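Local coordinates for protein glutathione S-transferase (Xanthomonas axonopodis pv. citri, PDB 6NV6) that probably conjugates glutathione to electrophilic substrates as a theta-class glutathione transferase, and binds glutathione, at residues Arg110-Gly115 against Phe173-Glu178. Numbering follows the deposited sequence.
Sequences RDLFWG and FEMPIE
Met175 reaches from just beyond the end of helix 163-174 to Leu112 and Phe113 on helix 88-118, making a Met-aromatic contact within the all-helical C-terminal domain of the glutathione transferase fold. Its sulfur approaches the Phe113 ring obliquely, with SD 3.6 Å from CD2 of Phe113. From the ring centroid, SD of Met175 lies 71° off the normal. CG of Met175 packs against the CD2-CE2 bond of the same ring, 3.6 Å from CD2. The chain then bends at its last torsion (chi3 -40°), which carries the methyl away from the ring to Leu112, where CE and CD2 of Leu112 are 3.8 Å apart. CD1 of Ile177 stands 4.5 Å from the same Leu112 CD2. CG of Phe113 lies anti to the backbone N (chi1 -178°), a torsion that swings the ring out until CD2 meets the methionine. Met175 is the first residue to leave helical geometry, and Pro176 centres an inverse gamma turn that returns Ile177 to Leu112 on helix 88-118. Further out, Leu112 also packs on Ile129, Ala132 and Leu133 of helix 126-146, Ile177 shares Leu133 with it, and Phe113 touches Leu206 near the C-terminus. The backbone O of Met175 accepts a hydrogen bond from NH2 of Arg179.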
loop_
_atom_site.group_PDB
_atom_site.type_symbol
_atom_site.label_atom_id
_atom_site.label_comp_id
_atom_site.label_asym_id
_atom_site.label_seq_id
_atom_site.Cartn_x
_atom_site.Cartn_y
_atom_site.Cartn_z
ATOM N N ARG A 110 9.549 2.292 6.233
ATOM C CA ARG A 110 9.048 2.265 7.600
ATOM C C ARG A 110 10.056 2.900 8.545
ATOM O O ARG A 110 9.672 3.542 9.533
ATOM C CB ARG A 110 8.723 0.833 8.028
ATOM N N ASP A 111 11.346 2.774 8.226
ATOM C CA ASP A 111 12.385 3.416 9.023
ATOM C C ASP A 111 12.332 4.929 8.865
ATOM O O ASP A 111 12.332 5.667 9.859
ATOM C CB ASP A 111 13.754 2.876 8.616
ATOM C CG ASP A 111 14.693 2.734 9.786
ATOM O OD1 ASP A 111 14.297 2.089 10.783
ATOM O OD2 ASP A 111 15.828 3.260 9.698
ATOM N N LEU A 112 12.287 5.408 7.616
ATOM C CA LEU A 112 12.105 6.834 7.372
ATOM C C LEU A 112 10.877 7.343 8.102
ATOM O O LEU A 112 10.933 8.340 8.826
ATOM C CB LEU A 112 11.973 7.114 5.873
ATOM C CG LEU A 112 11.688 8.591 5.570
ATOM C CD1 LEU A 112 12.890 9.455 5.913
ATOM C CD2 LEU A 112 11.279 8.787 4.130
ATOM N N PHE A 113 9.759 6.647 7.940
ATOM C CA PHE A 113 8.517 7.135 8.517
ATOM C C PHE A 113 8.563 7.158 10.039
ATOM O O PHE A 113 7.933 8.023 10.656
ATOM C CB PHE A 113 7.345 6.287 8.036
ATOM C CG PHE A 113 6.027 6.760 8.540
ATOM C CD1 PHE A 113 5.525 6.298 9.752
ATOM C CD2 PHE A 113 5.302 7.709 7.835
ATOM C CE1 PHE A 113 4.305 6.755 10.249
ATOM C CE2 PHE A 113 4.064 8.172 8.320
ATOM C CZ PHE A 113 3.571 7.691 9.529
ATOM N N TRP A 114 9.286 6.231 10.668
ATOM C CA TRP A 114 9.322 6.232 12.127
ATOM C C TRP A 114 10.086 7.443 12.648
ATOM O O TRP A 114 9.580 8.193 13.491
ATOM C CB TRP A 114 9.922 4.926 12.653
ATOM C CG TRP A 114 8.853 3.968 13.149
ATOM C CD1 TRP A 114 8.222 2.988 12.420
ATOM C CD2 TRP A 114 8.272 3.920 14.467
ATOM N NE1 TRP A 114 7.294 2.334 13.205
ATOM C CE2 TRP A 114 7.304 2.884 14.462
ATOM C CE3 TRP A 114 8.480 4.644 15.651
ATOM C CZ2 TRP A 114 6.549 2.557 15.598
ATOM C CZ3 TRP A 114 7.721 4.318 16.779
ATOM C CH2 TRP A 114 6.773 3.284 16.742
ATOM N N GLY A 115 11.296 7.659 12.137
ATOM C CA GLY A 115 12.098 8.797 12.536
ATOM C C GLY A 115 11.457 10.171 12.416
ATOM O O GLY A 115 11.906 11.122 13.059
ATOM N N PHE A 173 3.724 10.785 0.234
ATOM C CA PHE A 173 3.419 12.103 -0.296
ATOM C C PHE A 173 2.858 13.053 0.749
ATOM O O PHE A 173 2.984 14.274 0.591
ATOM C CB PHE A 173 2.436 11.981 -1.465
ATOM C CG PHE A 173 3.097 11.650 -2.782
ATOM C CD1 PHE A 173 3.982 12.545 -3.371
ATOM C CD2 PHE A 173 2.856 10.434 -3.418
ATOM C CE1 PHE A 173 4.594 12.244 -4.575
ATOM C CE2 PHE A 173 3.467 10.131 -4.623
ATOM C CZ PHE A 173 4.338 11.037 -5.200
ATOM N N GLU A 174 2.256 12.538 1.816
ATOM C CA GLU A 174 1.642 13.401 2.814
ATOM C C GLU A 174 2.484 13.538 4.070
ATOM O O GLU A 174 2.168 14.377 4.918
ATOM C CB GLU A 174 0.239 12.887 3.150
ATOM C CG GLU A 174 -0.619 12.630 1.898
ATOM C CD GLU A 174 -0.796 13.874 1.008
ATOM O OE1 GLU A 174 -0.810 14.995 1.562
ATOM O OE2 GLU A 174 -0.925 13.736 -0.236
ATOM N N MET A 175 3.540 12.737 4.203
ATOM C CA MET A 175 4.606 12.918 5.179
ATOM C C MET A 175 5.214 14.308 5.097
ATOM O O MET A 175 5.370 14.857 3.998
ATOM C CB MET A 175 5.732 11.907 4.968
ATOM C CG MET A 175 5.699 10.724 5.871
ATOM S SD MET A 175 7.307 9.918 5.842
ATOM C CE MET A 175 7.706 10.058 4.116
ATOM N N PRO A 176 5.614 14.885 6.227
ATOM C CA PRO A 176 6.338 16.167 6.185
ATOM C C PRO A 176 7.821 15.961 5.885
ATOM O O PRO A 176 8.681 15.913 6.764
ATOM C CB PRO A 176 6.090 16.731 7.584
ATOM C CG PRO A 176 6.001 15.517 8.459
ATOM C CD PRO A 176 5.465 14.381 7.606
ATOM N N ILE A 177 8.139 15.816 4.595
ATOM C CA ILE A 177 9.507 15.629 4.126
ATOM C C ILE A 177 9.686 16.384 2.812
ATOM O O ILE A 177 8.721 16.805 2.172
ATOM C CB ILE A 177 9.854 14.144 3.913
ATOM C CG1 ILE A 177 8.881 13.520 2.912
ATOM C CG2 ILE A 177 9.841 13.358 5.221
ATOM C CD1 ILE A 177 9.463 12.365 2.145
ATOM N N GLU A 178 10.946 16.546 2.406
ATOM C CA GLU A 178 11.277 17.078 1.088
ATOM C C GLU A 178 11.512 15.893 0.162
ATOM O O GLU A 178 12.429 15.094 0.392
ATOM C CB GLU A 178 12.502 17.995 1.126
ATOM C CG GLU A 178 12.610 18.910 -0.095
ATOM C CD GLU A 178 13.680 20.000 0.019
ATOM O OE1 GLU A 178 14.644 19.835 0.799
ATOM O OE2 GLU A 178 13.548 21.034 -0.680
#